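Local coordinates for listeriolysin O (Listeria monocytogenes, PDB 4CDB), which binds cholesterol-containing host membranes and, after a major conformational change, inserts into them as an oligomeric pore that lyses the cell, at residues I381-S386 against F393-D398; R455-D460 against I471-T476. All coordinates share one frame; numbering follows the deposited sequence.

Interaction 1. Residues I381-S386 against F393-D398; sequences INIDHS and FNISWD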
loop_
_atom_site.group_PDB
_atom_site.type_symbol
_atom_site.label_atom_id
_atom_site.label_comp_id
_atom_site.label_asym_id
_atom_site.label_seq_id
_atom_site.Cartn_x
_atom_site.Cartn_y
_atom_site.Cartn_z
ATOM N N ILE A 381 15.093 36.249 13.421
ATOM C CA ILE A 381 15.466 36.705 14.752
ATOM C C ILE A 381 15.250 38.211 14.827
ATOM O O ILE A 381 15.906 38.978 14.120
ATOM C CB ILE A 381 16.926 36.372 15.093
ATOM C CG1 ILE A 381 17.167 34.868 14.987
ATOM C CG2 ILE A 381 17.270 36.854 16.495
ATOM C CD1 ILE A 381 18.558 34.448 15.407
ATOM N N ASN A 382 14.319 38.627 15.678
ATOM C CA ASN A 382 13.954 40.032 15.784
ATOM C C ASN A 382 14.622 40.700 16.982
ATOM O O ASN A 382 14.371 40.332 18.130
ATOM C CB ASN A 382 12.432 40.173 15.860
ATOM C CG ASN A 382 11.727 39.453 14.724
ATOM O OD1 ASN A 382 12.083 39.613 13.557
ATOM N ND2 ASN A 382 10.731 38.642 15.064
ATOM N N ILE A 383 15.482 41.676 16.704
ATOM C CA ILE A 383 16.228 42.366 17.751
ATOM C C ILE A 383 15.588 43.703 18.099
ATOM O O ILE A 383 15.282 44.502 17.213
ATOM C CB ILE A 383 17.686 42.635 17.325
ATOM C CG1 ILE A 383 18.366 41.339 16.895
ATOM C CG2 ILE A 383 18.461 43.304 18.455
ATOM C CD1 ILE A 383 18.435 40.303 17.985
ATOM N N ASP A 384 15.394 43.945 19.391
ATOM C CA ASP A 384 14.881 45.228 19.854
ATOM C C ASP A 384 15.714 45.754 21.017
ATOM O O ASP A 384 15.740 45.162 22.095
ATOM C CB ASP A 384 13.412 45.108 20.267
ATOM C CG ASP A 384 12.759 46.459 20.492
ATOM O OD1 ASP A 384 13.024 47.084 21.540
ATOM O OD2 ASP A 384 11.978 46.893 19.620
ATOM N N HIS A 385 16.397 46.870 20.785
ATOM C CA HIS A 385 17.218 47.504 21.809
ATOM C C HIS A 385 16.605 48.844 22.201
ATOM O O HIS A 385 16.524 49.760 21.384
ATOM C CB HIS A 385 18.649 47.693 21.290
ATOM C CG HIS A 385 19.516 48.548 22.166
ATOM N ND1 HIS A 385 19.275 48.737 23.509
ATOM C CD2 HIS A 385 20.631 49.261 21.878
ATOM C CE1 HIS A 385 20.201 49.535 24.012
ATOM N NE2 HIS A 385 21.035 49.865 23.045
ATOM N N SER A 386 16.171 48.949 23.454
ATOM C CA SER A 386 15.581 50.182 23.962
ATOM C C SER A 386 16.155 50.551 25.326
ATOM O O SER A 386 15.546 51.311 26.080
ATOM C CB SER A 386 14.058 50.057 24.046
ATOM O OG SER A 386 13.676 49.131 25.048
ATOM N N PHE A 393 25.937 43.299 20.054
ATOM C CA PHE A 393 25.406 41.952 19.897
ATOM C C PHE A 393 26.415 41.032 19.233
ATOM O O PHE A 393 27.270 41.473 18.463
ATOM C CB PHE A 393 24.120 41.974 19.067
ATOM C CG PHE A 393 23.034 42.822 19.657
ATOM C CD1 PHE A 393 22.953 44.174 19.358
ATOM C CD2 PHE A 393 22.094 42.269 20.511
ATOM C CE1 PHE A 393 21.954 44.960 19.903
ATOM C CE2 PHE A 393 21.093 43.052 21.058
ATOM C CZ PHE A 393 21.024 44.398 20.752
ATOM N N ASN A 394 26.314 39.747 19.545
ATOM C CA ASN A 394 27.055 38.729 18.821
ATOM C C ASN A 394 26.153 37.537 18.536
ATOM O O ASN A 394 25.880 36.723 19.420
ATOM C CB ASN A 394 28.300 38.294 19.593
ATOM C CG ASN A 394 29.244 37.473 18.743
ATOM O OD1 ASN A 394 29.046 36.273 18.558
ATOM N ND2 ASN A 394 30.275 38.120 18.210
ATOM N N ILE A 395 25.673 37.449 17.301
ATOM C CA ILE A 395 24.753 36.386 16.931
ATOM C C ILE A 395 25.335 35.540 15.805
ATOM O O ILE A 395 25.723 36.063 14.761
ATOM C CB ILE A 395 23.383 36.955 16.524
ATOM C CG1 ILE A 395 22.824 37.823 17.653
ATOM C CG2 ILE A 395 22.420 35.832 16.175
ATOM C CD1 ILE A 395 21.466 38.407 17.372
ATOM N N SER A 396 25.406 34.231 16.035
ATOM C CA SER A 396 25.981 33.304 15.067
ATOM C C SER A 396 25.118 32.056 14.921
ATOM O O SER A 396 24.261 31.780 15.763
ATOM C CB SER A 396 27.401 32.908 15.483
ATOM O OG SER A 396 27.401 32.277 16.753
ATOM N N TRP A 397 25.352 31.309 13.845
ATOM C CA TRP A 397 24.632 30.066 13.585
ATOM C C TRP A 397 25.341 29.232 12.519
ATOM O O TRP A 397 26.260 29.712 11.853
ATOM C CB TRP A 397 23.191 30.354 13.150
ATOM C CG TRP A 397 23.093 31.100 11.856
ATOM C CD1 TRP A 397 22.977 30.563 10.606
ATOM C CD2 TRP A 397 23.108 32.522 11.682
ATOM N NE1 TRP A 397 22.917 31.563 9.665
ATOM C CE2 TRP A 397 22.996 32.774 10.299
ATOM C CE3 TRP A 397 23.205 33.606 12.560
ATOM C CZ2 TRP A 397 22.977 34.068 9.777
ATOM C CZ3 TRP A 397 23.186 34.887 12.038
ATOM C CH2 TRP A 397 23.074 35.107 10.660
ATOM N N ASP A 398 24.911 27.983 12.370
ATOM C CA ASP A 398 25.458 27.095 11.349
ATOM C C ASP A 398 24.423 26.825 10.264
ATOM O O ASP A 398 23.234 26.694 10.554
ATOM C CB ASP A 398 25.903 25.768 11.968
ATOM C CG ASP A 398 27.155 25.906 12.811
ATOM O OD1 ASP A 398 28.066 26.656 12.405
ATOM O OD2 ASP A 398 27.226 25.263 13.880
#
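Ile383 lays its CG2 methyl over one face of the Phe393 ring, 4.0 Å from the ring centroid and 28° off the ring normal, a CH-pi contact. The methyl lies toward the CZ-CE2 side of the ring, CG2 coming 3.6 Å from CZ, and the two side chains pass one another in opposite senses. The ring's edge is met near its plane by CB of His385, 4.1 Å from CZ. The other branch of Ile383 turns to Ile395, two residues beyond Phe393: CD1 meets CD1 tip to tip at 3.6 Å. In Ile383 chi1 (-55°) sets CG2 anti to the backbone N, over the ring, and the bend at chi2 (-61°) brings CD1 to the tip of Ile395, whose own chain is extended. Ile381 closes the row more loosely, with CD1 4.2 Å from CG2 of Ile395. Beta-branched and aromatic side chains suit such an interface, since they favour strand geometry and fill the interior with apolar surface. Behind the first shell, Ile471 packs on Ile383, Ile473 and Ala443 on Phe393, and Ile430 on Ile395. Strands 381-385 and 393-398 run antiparallel, their axes approaching to 11.2 Å, in facing sheets of the C-terminal beta sandwich domain of cholesterol-dependent cytolysins: strand 362-385 pairs with 426-432 and 468-475, whereas strand 391-402 lies between 408-414 and 436-449.

Interaction 2. Residues R455-D460 against I471-T476; sequences RTVIDD and ISIWGT. With TAM (tris(hydroxyethyl)aminomethane), chain U.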
loop_
_atom_site.group_PDB
_atom_site.type_symbol
_atom_site.label_atom_id
_atom_site.label_comp_id
_atom_site.label_asym_id
_atom_site.label_seq_id
_atom_site.Cartn_x
_atom_site.Cartn_y
_atom_site.Cartn_z
ATOM N N ARG A 455 29.045 44.601 30.514
ATOM C CA ARG A 455 28.288 43.620 31.283
ATOM C C ARG A 455 27.443 42.755 30.358
ATOM O O ARG A 455 26.689 43.273 29.532
ATOM C CB ARG A 455 27.391 44.307 32.313
ATOM C CG ARG A 455 26.522 43.342 33.109
ATOM C CD ARG A 455 25.645 44.082 34.102
ATOM N NE ARG A 455 26.427 44.965 34.961
ATOM C CZ ARG A 455 25.914 45.713 35.932
ATOM N NH1 ARG A 455 24.610 45.686 36.175
ATOM N NH2 ARG A 455 26.705 46.488 36.662
ATOM N N THR A 456 27.575 41.440 30.497
ATOM C CA THR A 456 26.799 40.509 29.689
ATOM C C THR A 456 25.322 40.577 30.067
ATOM O O THR A 456 24.973 40.503 31.246
ATOM C CB THR A 456 27.305 39.061 29.851
ATOM O OG1 THR A 456 28.660 38.972 29.394
ATOM C CG2 THR A 456 26.443 38.097 29.049
ATOM N N VAL A 457 24.462 40.731 29.066
ATOM C CA VAL A 457 23.022 40.750 29.289
ATOM C C VAL A 457 22.404 39.412 28.895
ATOM O O VAL A 457 21.566 38.870 29.614
ATOM C CB VAL A 457 22.339 41.876 28.488
ATOM C CG1 VAL A 457 20.852 41.935 28.812
ATOM C CG2 VAL A 457 22.996 43.205 28.789
ATOM N N ILE A 458 22.822 38.890 27.742
ATOM C CA ILE A 458 22.325 37.613 27.230
ATOM C C ILE A 458 23.468 36.741 26.721
ATOM O O ILE A 458 24.374 37.226 26.047
ATOM C CB ILE A 458 21.345 37.816 26.050
ATOM C CG1 ILE A 458 20.266 38.839 26.397
ATOM C CG2 ILE A 458 20.704 36.491 25.634
ATOM C CD1 ILE A 458 19.314 39.103 25.260
ATOM N N ASP A 459 23.409 35.450 27.038
ATOM C CA ASP A 459 24.356 34.478 26.502
ATOM C C ASP A 459 23.662 33.131 26.309
ATOM O O ASP A 459 23.913 32.182 27.051
ATOM C CB ASP A 459 25.565 34.333 27.432
ATOM C CG ASP A 459 26.761 33.675 26.753
ATOM O OD1 ASP A 459 26.570 32.936 25.764
ATOM O OD2 ASP A 459 27.899 33.898 27.217
ATOM N N ASP A 460 22.781 33.055 25.315
ATOM C CA ASP A 460 22.052 31.821 25.031
ATOM C C ASP A 460 22.644 31.110 23.820
ATOM O O ASP A 460 22.852 31.723 22.772
ATOM C CB ASP A 460 20.566 32.107 24.806
ATOM C CG ASP A 460 19.883 32.657 26.043
ATOM O OD1 ASP A 460 20.383 32.408 27.161
ATOM O OD2 ASP A 460 18.844 33.337 25.900
ATOM N N ILE A 471 14.312 38.822 20.352
ATOM C CA ILE A 471 15.300 39.188 21.359
ATOM C C ILE A 471 15.160 40.667 21.690
ATOM O O ILE A 471 15.354 41.527 20.829
ATOM C CB ILE A 471 16.734 38.922 20.864
ATOM C CG1 ILE A 471 16.871 37.478 20.381
ATOM C CG2 ILE A 471 17.748 39.227 21.958
ATOM C CD1 ILE A 471 16.770 36.454 21.490
ATOM N N SER A 472 14.818 40.967 22.939
ATOM C CA SER A 472 14.663 42.353 23.367
ATOM C C SER A 472 15.532 42.660 24.577
ATOM O O SER A 472 15.662 41.836 25.480
ATOM C CB SER A 472 13.199 42.653 23.694
ATOM O OG SER A 472 12.373 42.452 22.558
ATOM N N ILE A 473 16.138 43.843 24.583
ATOM C CA ILE A 473 16.875 44.313 25.750
ATOM C C ILE A 473 16.441 45.727 26.113
ATOM O O ILE A 473 16.162 46.546 25.236
ATOM C CB ILE A 473 18.405 44.279 25.535
ATOM C CG1 ILE A 473 18.807 45.124 24.324
ATOM C CG2 ILE A 473 18.888 42.849 25.371
ATOM C CD1 ILE A 473 20.314 45.262 24.143
ATOM N N TRP A 474 16.374 46.002 27.411
ATOM C CA TRP A 474 16.008 47.327 27.896
ATOM C C TRP A 474 16.579 47.558 29.289
ATOM O O TRP A 474 17.518 46.872 29.700
ATOM C CB TRP A 474 14.487 47.521 27.880
ATOM C CG TRP A 474 13.720 46.625 28.814
ATOM C CD1 TRP A 474 13.231 46.954 30.047
ATOM C CD2 TRP A 474 13.339 45.259 28.585
ATOM N NE1 TRP A 474 12.576 45.879 30.600
ATOM C CE2 TRP A 474 12.627 44.826 29.723
ATOM C CE3 TRP A 474 13.532 44.360 27.531
ATOM C CZ2 TRP A 474 12.110 43.532 29.838
ATOM C CZ3 TRP A 474 13.016 43.075 27.646
ATOM C CH2 TRP A 474 12.315 42.675 28.791
ATOM N N GLY A 475 16.020 48.522 30.012
ATOM C CA GLY A 475 16.516 48.845 31.336
ATOM C C GLY A 475 17.631 49.873 31.302
ATOM O O GLY A 475 17.759 50.633 30.341
ATOM N N THR A 476 18.442 49.893 32.356
ATOM C CA THR A 476 19.503 50.880 32.491
ATOM C C THR A 476 20.865 50.205 32.579
ATOM O O THR A 476 20.964 48.979 32.531
ATOM C CB THR A 476 19.302 51.749 33.747
ATOM O OG1 THR A 476 19.329 50.918 34.914
ATOM C CG2 THR A 476 17.971 52.485 33.682
HETATM C C TAM U . 22.333 34.516 31.886
HETATM C C1 TAM U . 23.379 33.739 32.680
HETATM C C2 TAM U . 22.453 34.305 30.378
HETATM C C3 TAM U . 22.445 35.987 32.277
HETATM C C4 TAM U . 24.213 32.802 31.813
HETATM C C5 TAM U . 21.106 34.498 29.686
HETATM C C6 TAM U . 23.278 36.793 31.286
HETATM N N TAM U . 21.011 34.047 32.299
HETATM O O4 TAM U . 25.590 33.177 31.928
HETATM O O5 TAM U . 21.289 34.452 28.268
HETATM O O6 TAM U . 24.658 36.421 31.396
#
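Ile458 sets its CD1 methyl against two isoleucines of the facing strand, 3.7 Å from CG2 of Ile471 and 3.8 Å from CG2 of Ile473, crossing both side chains at a slant. Its CG1 is anti to the carbonyl carbon and the chain beyond is extended (chi2 178°), which carries CD1 across the gap between the sheets of the C-terminal beta sandwich. Val457 meets Ile473 at about a right angle, CG1 lying 4.1 Å from CG2. Thus one methyl of Ile473 serves two neighbours; its CG1 takes the less common place between the backbone N and the carbonyl carbon (chi1 58°), with CG2 beside the N. That two consecutive residues, Val457 and Ile458, both point inward follows from a classic beta bulge, in which the pair faces Ala443 on the adjoining strand. Branched aliphatic side chains fill the gap with apolar surface and suit beta backbone angles. Arg455, just before, is the last residue of the conserved undecapeptide.

Along the edge of this outermost strand binds tris(hydroxyethyl)aminomethane, with Tyr482 completing the pocket. Its hydroxyl O5 accepts a hydrogen bond from Asp459 N at 2.6 Å (162° at the hydrogen). O5 also approaches Asp460 OD1, too closely for the geometry to be trusted. Asn484 binds OD2 of Asp460 and so helps to position the carboxylate. CG2 of Ile458 approaches O5 to 3.4 Å, while CD1 of that residue goes inward. The chemistry therefore divides at Ile458: dispersion and exclusion of water join the two strands, whereas polar bonding holds the ligand.

How the interactions relate
Both contacts are buried, apolar bridges across the same beta sandwich, their centres about 10 Å apart. Each takes one strand from the sheet containing 362-385 and 468-475 and the other from the four-stranded sheet containing 391-402 and 452-463. Within the first sheet, segments 381-386 and 471-476 are parallel neighbours, and probable backbone hydrogen bonds join Asn382 O to Ile471 N and Ile471 O to Asp384 N. CZ of Phe393 packs on CD1 of Ile473, making the two cores continuous. Interaction 1 buries more surface, 225 against 147 Å², and includes an aromatic ring; interaction 2 is wholly aliphatic and lies on an outermost strand, where a ligand also binds.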